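Long-range contacts in nonsense-mediated mRNA decay protein 2 (Saccharomyces cerevisiae, PDB 4LUN), which takes part in the nonsense-mediated decay of mRNAs that carry premature stop codons and interacts through its C-terminus with the helicase Upf1: residues L214-D219 and G300-L305; L197-T202 and F289-T294. All coordinates share one frame; numbering follows the deposited sequence.

How the contacts relate
Both contacts fasten helix 277-303, the last helix of this N-terminal, MIF4G-containing fragment, to the start of helix 201-210 and to the loop that follows it. Contact 2 joins the loop leading into that helix and its opening residues (197-202) to 289-294. Contact 1 joins the loop after it (214-219) to the end of the last helix at 300-305. The order along the chain is 197-202, 214-219, 289-294, 300-305, so the segments alternate. The centres lie about 20 Å apart and the nearest atoms about 7 Å. Helix 231-271 packs beside both contacts. Contact 2 is buried and contact 1 lies at the surface. They tie the last helix into the helical, HEAT-repeat fold at two places.

Contact 1: L214-D219 and G300-L305; sequences LFRDDD and GEFFKL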
ATOM      1  N   LEU A 214       1.033  11.532  -7.910  1.00 17.77           N
ATOM      2  CA  LEU A 214       2.423  11.247  -7.565  1.00 17.62           C
ATOM      3  C   LEU A 214       3.228  10.851  -8.788  1.00 23.10           C
ATOM      4  O   LEU A 214       4.445  10.819  -8.734  1.00 20.67           O
ATOM      5  CB  LEU A 214       2.509  10.147  -6.484  1.00 18.12           C
ATOM      6  CG  LEU A 214       1.828  10.449  -5.148  1.00 19.82           C
ATOM      7  CD1 LEU A 214       1.991   9.291  -4.174  1.00 19.58           C
ATOM      8  CD2 LEU A 214       2.417  11.718  -4.523  1.00 19.55           C
ATOM      9  N   PHE A 215       2.557  10.551  -9.902  1.00 20.56           N
ATOM     10  CA  PHE A 215       3.239   9.993 -11.071  1.00 24.50           C
ATOM     11  C   PHE A 215       3.181  10.882 -12.300  1.00 29.33           C
ATOM     12  O   PHE A 215       3.754  10.558 -13.349  1.00 30.27           O
ATOM     13  CB  PHE A 215       2.680   8.606 -11.385  1.00 21.99           C
ATOM     14  CG  PHE A 215       2.994   7.611 -10.323  1.00 18.55           C
ATOM     15  CD1 PHE A 215       4.219   6.960 -10.323  1.00 17.46           C
ATOM     16  CD2 PHE A 215       2.107   7.383  -9.285  1.00 17.17           C
ATOM     17  CE1 PHE A 215       4.526   6.054  -9.322  1.00 17.57           C
ATOM     18  CE2 PHE A 215       2.410   6.487  -8.275  1.00 19.11           C
ATOM     19  CZ  PHE A 215       3.634   5.822  -8.300  1.00 16.90           C
ATOM     20  N   ARG A 216       2.506  12.011 -12.159  1.00 24.84           N
ATOM     21  CA  ARG A 216       2.390  12.973 -13.250  0.60 31.35           C
ATOM     22  C   ARG A 216       3.089  14.286 -12.896  1.00 31.08           C
ATOM     23  O   ARG A 216       2.641  15.017 -12.021  1.00 27.57           O
ATOM     24  CB  ARG A 216       0.918  13.197 -13.594  0.60 31.33           C
ATOM     25  CG  ARG A 216       0.145  11.897 -13.817  0.60 34.17           C
ATOM     26  CD  ARG A 216      -1.045  12.096 -14.745  0.60 36.75           C
ATOM     27  NE  ARG A 216      -1.715  10.842 -15.087  0.60 34.85           N
ATOM     28  CZ  ARG A 216      -1.267   9.968 -15.987  0.60 33.15           C
ATOM     29  NH1 ARG A 216      -0.131  10.191 -16.635  0.60 35.44           N
ATOM     30  NH2 ARG A 216      -1.954   8.860 -16.233  0.60 30.29           N
ATOM     31  N   ASP A 217       4.194  14.571 -13.576  1.00 33.89           N
ATOM     32  CA  ASP A 217       5.002  15.739 -13.231  1.00 38.25           C
ATOM     33  C   ASP A 217       4.246  17.060 -13.273  1.00 34.88           C
ATOM     34  O   ASP A 217       4.523  17.957 -12.478  1.00 37.59           O
ATOM     35  CB  ASP A 217       6.262  15.840 -14.091  1.00 41.60           C
ATOM     36  CG  ASP A 217       7.133  17.023 -13.695  1.00 51.88           C
ATOM     37  OD1 ASP A 217       7.717  16.986 -12.589  1.00 52.02           O
ATOM     38  OD2 ASP A 217       7.223  17.997 -14.477  1.00 55.76           O
ATOM     39  N   ASP A 218       3.293  17.179 -14.194  1.00 31.35           N
ATOM     40  CA  ASP A 218       2.511  18.409 -14.303  1.00 33.96           C
ATOM     41  C   ASP A 218       1.453  18.547 -13.213  1.00 36.01           C
ATOM     42  O   ASP A 218       0.942  19.641 -12.978  1.00 32.55           O
ATOM     43  CB  ASP A 218       1.860  18.514 -15.679  1.00 38.98           C
ATOM     44  CG  ASP A 218       2.868  18.743 -16.778  1.00 39.57           C
ATOM     45  OD1 ASP A 218       3.949  19.287 -16.478  1.00 40.54           O
ATOM     46  OD2 ASP A 218       2.582  18.374 -17.939  1.00 41.87           O
ATOM     47  N   ASP A 219       1.126  17.446 -12.543  1.00 24.64           N
ATOM     48  CA  ASP A 219       0.102  17.481 -11.505  1.00 26.04           C
ATOM     49  C   ASP A 219       0.705  17.920 -10.176  1.00 28.94           C
ATOM     50  O   ASP A 219       1.341  17.122  -9.488  1.00 26.00           O
ATOM     51  CB  ASP A 219      -0.549  16.103 -11.351  1.00 25.84           C
ATOM     52  CG  ASP A 219      -1.883  16.164 -10.633  1.00 30.12           C
ATOM     53  OD1 ASP A 219      -2.132  17.156  -9.915  1.00 31.28           O
ATOM     54  OD2 ASP A 219      -2.683  15.218 -10.785  1.00 35.03           O
ATOM     55  N   GLY A 300       1.412   0.779 -19.558  1.00 20.41           N
ATOM     56  CA  GLY A 300       1.666   1.487 -20.795  1.00 23.95           C
ATOM     57  C   GLY A 300       0.652   2.579 -21.057  1.00 22.30           C
ATOM     58  O   GLY A 300       1.020   3.673 -21.478  1.00 26.79           O
ATOM     59  N   GLU A 301      -0.619   2.289 -20.818  1.00 20.92           N
ATOM     60  CA  GLU A 301      -1.667   3.289 -21.002  1.00 26.71           C
ATOM     61  C   GLU A 301      -1.438   4.486 -20.085  1.00 27.15           C
ATOM     62  O   GLU A 301      -1.479   5.631 -20.531  1.00 30.82           O
ATOM     63  CB  GLU A 301      -3.046   2.693 -20.725  1.00 29.43           C
ATOM     64  CG  GLU A 301      -3.592   1.828 -21.860  1.00 43.11           C
ATOM     65  CD  GLU A 301      -4.876   1.099 -21.495  1.00 46.66           C
ATOM     66  OE1 GLU A 301      -5.489   0.491 -22.401  1.00 54.77           O
ATOM     67  OE2 GLU A 301      -5.269   1.127 -20.306  1.00 46.87           O
ATOM     68  N   PHE A 302      -1.182   4.209 -18.810  1.00 24.20           N
ATOM     69  CA  PHE A 302      -1.020   5.265 -17.812  1.00 24.00           C
ATOM     70  C   PHE A 302       0.150   6.183 -18.145  1.00 27.31           C
ATOM     71  O   PHE A 302       0.019   7.416 -18.127  1.00 28.51           O
ATOM     72  CB  PHE A 302      -0.833   4.664 -16.412  1.00 21.87           C
ATOM     73  CG  PHE A 302      -0.828   5.693 -15.314  1.00 24.56           C
ATOM     74  CD1 PHE A 302      -1.995   5.992 -14.626  1.00 27.19           C
ATOM     75  CD2 PHE A 302       0.332   6.368 -14.983  1.00 26.63           C
ATOM     76  CE1 PHE A 302      -1.994   6.942 -13.618  1.00 27.59           C
ATOM     77  CE2 PHE A 302       0.335   7.320 -13.977  1.00 26.69           C
ATOM     78  CZ  PHE A 302      -0.829   7.606 -13.303  1.00 25.60           C
ATOM     79  N   PHE A 303       1.304   5.592 -18.438  1.00 22.96           N
ATOM     80  CA  PHE A 303       2.515   6.379 -18.672  1.00 25.24           C
ATOM     81  C   PHE A 303       2.677   6.802 -20.133  1.00 25.64           C
ATOM     82  O   PHE A 303       3.701   7.386 -20.507  1.00 28.92           O
ATOM     83  CB  PHE A 303       3.759   5.630 -18.177  1.00 20.86           C
ATOM     84  CG  PHE A 303       3.850   5.536 -16.667  1.00 24.74           C
ATOM     85  CD1 PHE A 303       4.479   6.538 -15.935  1.00 33.85           C
ATOM     86  CD2 PHE A 303       3.304   4.460 -15.988  1.00 22.25           C
ATOM     87  CE1 PHE A 303       4.571   6.462 -14.549  1.00 27.66           C
ATOM     88  CE2 PHE A 303       3.380   4.377 -14.603  1.00 24.30           C
ATOM     89  CZ  PHE A 303       4.015   5.383 -13.881  1.00 25.56           C
ATOM     90  N   LYS A 304       1.659   6.512 -20.941  1.00 23.09           N
ATOM     91  CA  LYS A 304       1.630   6.902 -22.352  1.00 28.05           C
ATOM     92  C   LYS A 304       2.832   6.361 -23.119  1.00 28.60           C
ATOM     93  O   LYS A 304       3.561   7.096 -23.790  1.00 30.73           O
ATOM     94  CB  LYS A 304       1.509   8.426 -22.480  1.00 31.17           C
ATOM     95  CG  LYS A 304       0.310   8.977 -21.706  1.00 33.66           C
ATOM     96  CD  LYS A 304       0.024  10.440 -22.033  1.00 42.19           C
ATOM     97  CE  LYS A 304       0.899  11.388 -21.226  1.00 41.77           C
ATOM     98  NZ  LYS A 304       0.470  11.498 -19.799  1.00 49.50           N
ATOM     99  N   LEU A 305       3.030   5.053 -23.000  1.00 24.56           N
ATOM    100  CA  LEU A 305       4.163   4.387 -23.601  1.00 24.02           C
ATOM    101  C   LEU A 305       3.588   3.318 -24.518  1.00 22.53           C
ATOM    102  O   LEU A 305       2.493   2.805 -24.265  1.00 30.81           O
ATOM    103  CB  LEU A 305       5.002   3.704 -22.520  1.00 27.90           C
ATOM    104  CG  LEU A 305       5.433   4.493 -21.288  1.00 29.71           C
ATOM    105  CD1 LEU A 305       5.911   3.517 -20.222  1.00 33.08           C
ATOM    106  CD2 LEU A 305       6.530   5.477 -21.633  1.00 32.37           C
TER
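Arg216 reaches from the loop after helix 201-210 to the C-terminal end of helix 277-303. From CB, CG lies anti to the carbonyl carbon, and the chain then runs extended from CG to NE. NE lies above the plane of the Phe302 ring and out past its rim, 3.8 Å from Phe302 CZ. The guanidinium lies nearly flat on that ring, with planes 21° apart. Arg216 CZ is 3.7 Å from the ring centroid, a cation-pi stack, and NH2 sits over the ring centre. The tip also grips the backbone of the same residue end-on. Arg216 NH1 donates to Phe302 O at 3.2 Å, and Arg216 NH2 donates to Phe302 O at 3.1 Å. Both nitrogens approach from above the carbonyl plane, while the oxygen lies in the guanidinium plane.

Phe215 packs beside this pair. Its CB meets the edge of the Phe302 ring, 3.7 Å from Phe302 CE2. Its CD1 lies at the edge of the Phe303 ring, 3.9 Å from Phe303 CZ. Ile208 of helix 201-210 touches all three phenylalanines.

The helix ends in a Schellman motif, with Lys304 at positive phi. Lys304 bends back so that its NZ comes within 3.5 Å of Arg216 NH1, a like-charge approach. The last-turn carbonyl and the negative end of the helix dipole would probably favour the arginine's charge and offset some of its repulsion with Lys304.

Contact 2: L197-T202 and F289-T294; sequences LGFTTT and FIRFKT
Arg291 places CG anti to the carbonyl carbon (chi1 -80°) and bends at chi3 (-68°), which turns its guanidinium toward the loop before helix 201-210. Phe199 also has CG anti to the carbonyl carbon (chi1 -62°), so its ring meets that group face to face. The planes are nearly parallel. Arg291 CZ lies 3.9 Å from the centroid of the Phe199 ring, in a cation-pi stack. Phe199 CZ sits over the centre of the guanidinium. The Phe199 side chain also packs on Glu130, Glu133 and Leu134 of helix 130-152.

The edge of the guanidinium grips one carbonyl side-on. Arg291 NE donates to Leu197 O at 2.8 Å, and Arg291 NH2 donates to Leu197 O at 2.9 Å. Both donors lie in the carbonyl plane.

Phe292 packs against the same loop. Its CE2 is 3.3 Å from Gly198 CA, and a CB at Gly198 would clash with this ring. Phe292 CE1 meets the methyl of Thr201, 3.8 Å from Thr201 CG2. Thr201 OG1 donates to Gly198 O at 2.7 Å, on a lone pair, and also bonds Ser295 further along helix 277-303.

Arg291 makes both the stack and the two bonds; an alanine here would lose them and would probably loosen the loop against the last helix. The cation is held by a pi face and a carbonyl together, with two nitrogens on the one oxygen.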
ATOM      1  N   LEU A 197       6.410 -14.176 -10.830  1.00 15.71           N
ATOM      2  CA  LEU A 197       5.059 -14.761 -10.874  1.00 14.11           C
ATOM      3  C   LEU A 197       3.992 -13.764 -11.313  1.00 17.79           C
ATOM      4  O   LEU A 197       2.910 -14.170 -11.729  1.00 16.90           O
ATOM      5  CB  LEU A 197       4.668 -15.456  -9.555  1.00 18.04           C
ATOM      6  CG  LEU A 197       5.506 -16.695  -9.230  1.00 24.09           C
ATOM      7  CD1 LEU A 197       5.001 -17.344  -7.950  1.00 28.63           C
ATOM      8  CD2 LEU A 197       5.486 -17.693 -10.393  1.00 29.34           C
ATOM      9  N   GLY A 198       4.297 -12.469 -11.248  1.00 14.41           N
ATOM     10  CA  GLY A 198       3.405 -11.451 -11.792  1.00 17.41           C
ATOM     11  C   GLY A 198       2.354 -10.888 -10.848  1.00 18.00           C
ATOM     12  O   GLY A 198       1.623  -9.966 -11.214  1.00 16.82           O
ATOM     13  N   PHE A 199       2.249 -11.430  -9.641  1.00 14.36           N
ATOM     14  CA  PHE A 199       1.264 -10.899  -8.699  1.00 15.33           C
ATOM     15  C   PHE A 199       1.587  -9.471  -8.227  1.00 17.36           C
ATOM     16  O   PHE A 199       0.675  -8.668  -7.955  1.00 17.61           O
ATOM     17  CB  PHE A 199       1.098 -11.836  -7.488  1.00 14.01           C
ATOM     18  CG  PHE A 199       0.593 -13.212  -7.842  1.00 20.03           C
ATOM     19  CD1 PHE A 199      -0.727 -13.404  -8.201  1.00 21.55           C
ATOM     20  CD2 PHE A 199       1.437 -14.312  -7.795  1.00 19.75           C
ATOM     21  CE1 PHE A 199      -1.200 -14.670  -8.519  1.00 23.75           C
ATOM     22  CE2 PHE A 199       0.965 -15.591  -8.118  1.00 21.32           C
ATOM     23  CZ  PHE A 199      -0.351 -15.757  -8.483  1.00 21.72           C
ATOM     24  N   THR A 200       2.868  -9.127  -8.107  1.00 15.12           N
ATOM     25  CA  THR A 200       3.169  -7.785  -7.602  1.00 14.82           C
ATOM     26  C   THR A 200       2.930  -6.705  -8.642  1.00 16.53           C
ATOM     27  O   THR A 200       2.869  -5.526  -8.292  1.00 16.04           O
ATOM     28  CB  THR A 200       4.599  -7.631  -7.049  1.00 15.85           C
ATOM     29  OG1 THR A 200       5.535  -7.674  -8.123  1.00 17.40           O
ATOM     30  CG2 THR A 200       4.902  -8.728  -6.036  1.00 15.79           C
ATOM     31  N   THR A 201       2.797  -7.081  -9.911  1.00 15.63           N
ATOM     32  CA  THR A 201       2.516  -6.072 -10.936  1.00 12.43           C
ATOM     33  C   THR A 201       1.167  -5.415 -10.640  1.00 14.25           C
ATOM     34  O   THR A 201       0.954  -4.251 -10.986  1.00 15.68           O
ATOM     35  CB  THR A 201       2.529  -6.629 -12.382  1.00 16.30           C
ATOM     36  OG1 THR A 201       1.527  -7.637 -12.518  1.00 15.82           O
ATOM     37  CG2 THR A 201       3.892  -7.197 -12.772  1.00 18.06           C
ATOM     38  N   THR A 202       0.257  -6.144 -10.003  1.00 13.57           N
ATOM     39  CA  THR A 202      -1.036  -5.560  -9.647  1.00 15.27           C
ATOM     40  C   THR A 202      -0.972  -4.566  -8.480  1.00 17.32           C
ATOM     41  O   THR A 202      -1.866  -3.731  -8.317  1.00 17.57           O
ATOM     42  CB  THR A 202      -2.124  -6.628  -9.397  1.00 19.64           C
ATOM     43  OG1 THR A 202      -1.918  -7.250  -8.117  1.00 21.68           O
ATOM     44  CG2 THR A 202      -2.090  -7.677 -10.501  1.00 23.62           C
ATOM     45  N   PHE A 289       1.571 -15.355 -18.008  1.00 13.98           N
ATOM     46  CA  PHE A 289       1.613 -14.452 -19.159  1.00 14.46           C
ATOM     47  C   PHE A 289       0.467 -13.458 -19.091  1.00 17.59           C
ATOM     48  O   PHE A 289       0.659 -12.264 -19.323  1.00 17.09           O
ATOM     49  CB  PHE A 289       1.517 -15.234 -20.469  1.00 14.32           C
ATOM     50  CG  PHE A 289       1.270 -14.360 -21.680  1.00 15.76           C
ATOM     51  CD1 PHE A 289       2.243 -13.490 -22.132  1.00 20.06           C
ATOM     52  CD2 PHE A 289       0.066 -14.417 -22.365  1.00 18.97           C
ATOM     53  CE1 PHE A 289       2.021 -12.686 -23.236  1.00 18.50           C
ATOM     54  CE2 PHE A 289      -0.151 -13.603 -23.478  1.00 17.11           C
ATOM     55  CZ  PHE A 289       0.832 -12.753 -23.910  1.00 15.90           C
ATOM     56  N   ILE A 290      -0.733 -13.951 -18.783  1.00 15.55           N
ATOM     57  CA  ILE A 290      -1.891 -13.061 -18.742  1.00 17.09           C
ATOM     58  C   ILE A 290      -1.730 -11.983 -17.659  1.00 18.76           C
ATOM     59  O   ILE A 290      -2.110 -10.834 -17.871  1.00 17.30           O
ATOM     60  CB  ILE A 290      -3.233 -13.839 -18.574  1.00 16.96           C
ATOM     61  CG1 ILE A 290      -3.515 -14.705 -19.807  1.00 26.59           C
ATOM     62  CG2 ILE A 290      -4.391 -12.880 -18.293  1.00 19.09           C
ATOM     63  CD1 ILE A 290      -3.441 -13.959 -21.122  1.00 25.13           C
ATOM     64  N   ARG A 291      -1.165 -12.338 -16.506  1.00 16.58           N
ATOM     65  CA  ARG A 291      -0.915 -11.331 -15.476  1.00 15.79           C
ATOM     66  C   ARG A 291       0.038 -10.242 -15.974  1.00 17.28           C
ATOM     67  O   ARG A 291      -0.206  -9.047 -15.793  1.00 16.72           O
ATOM     68  CB  ARG A 291      -0.357 -11.978 -14.199  1.00 18.51           C
ATOM     69  CG  ARG A 291      -1.434 -12.625 -13.332  1.00 23.56           C
ATOM     70  CD  ARG A 291      -0.915 -12.936 -11.930  1.00 21.94           C
ATOM     71  NE  ARG A 291       0.097 -13.989 -11.942  1.00 22.06           N
ATOM     72  CZ  ARG A 291      -0.175 -15.290 -11.938  1.00 22.80           C
ATOM     73  NH1 ARG A 291      -1.433 -15.712 -11.924  1.00 26.15           N
ATOM     74  NH2 ARG A 291       0.814 -16.171 -11.936  1.00 20.15           N
ATOM     75  N   PHE A 292       1.117 -10.654 -16.627  1.00 13.90           N
ATOM     76  CA  PHE A 292       2.077  -9.682 -17.137  1.00 13.67           C
ATOM     77  C   PHE A 292       1.527  -8.832 -18.275  1.00 15.55           C
ATOM     78  O   PHE A 292       1.799  -7.638 -18.333  1.00 17.31           O
ATOM     79  CB  PHE A 292       3.388 -10.368 -17.535  1.00 15.63           C
ATOM     80  CG  PHE A 292       4.310 -10.558 -16.376  1.00 13.32           C
ATOM     81  CD1 PHE A 292       5.102  -9.498 -15.949  1.00 14.72           C
ATOM     82  CD2 PHE A 292       4.344 -11.755 -15.678  1.00 18.16           C
ATOM     83  CE1 PHE A 292       5.941  -9.641 -14.847  1.00 14.77           C
ATOM     84  CE2 PHE A 292       5.180 -11.906 -14.575  1.00 15.57           C
ATOM     85  CZ  PHE A 292       5.983 -10.846 -14.165  1.00 15.06           C
ATOM     86  N   LYS A 293       0.757  -9.444 -19.165  1.00 15.96           N
ATOM     87  CA  LYS A 293       0.204  -8.710 -20.299  1.00 16.61           C
ATOM     88  C   LYS A 293      -0.806  -7.664 -19.826  1.00 14.64           C
ATOM     89  O   LYS A 293      -0.774  -6.514 -20.268  1.00 17.72           O
ATOM     90  CB  LYS A 293      -0.463  -9.665 -21.302  1.00 16.68           C
ATOM     91  CG  LYS A 293      -1.119  -8.919 -22.471  1.00 15.37           C
ATOM     92  CD  LYS A 293      -1.548  -9.871 -23.574  1.00 16.93           C
ATOM     93  CE  LYS A 293      -2.282  -9.116 -24.684  1.00 18.39           C
ATOM     94  NZ  LYS A 293      -2.652 -10.049 -25.782  1.00 17.92           N
ATOM     95  N   THR A 294      -1.701  -8.072 -18.936  1.00 17.65           N
ATOM     96  CA  THR A 294      -2.720  -7.167 -18.403  1.00 16.87           C
ATOM     97  C   THR A 294      -2.056  -5.971 -17.741  1.00 19.85           C
ATOM     98  O   THR A 294      -2.453  -4.821 -17.946  1.00 17.93           O
ATOM     99  CB  THR A 294      -3.597  -7.878 -17.373  1.00 18.39           C
ATOM    100  OG1 THR A 294      -4.250  -8.984 -18.003  1.00 25.95           O
ATOM    101  CG2 THR A 294      -4.645  -6.932 -16.818  1.00 26.83           C
TER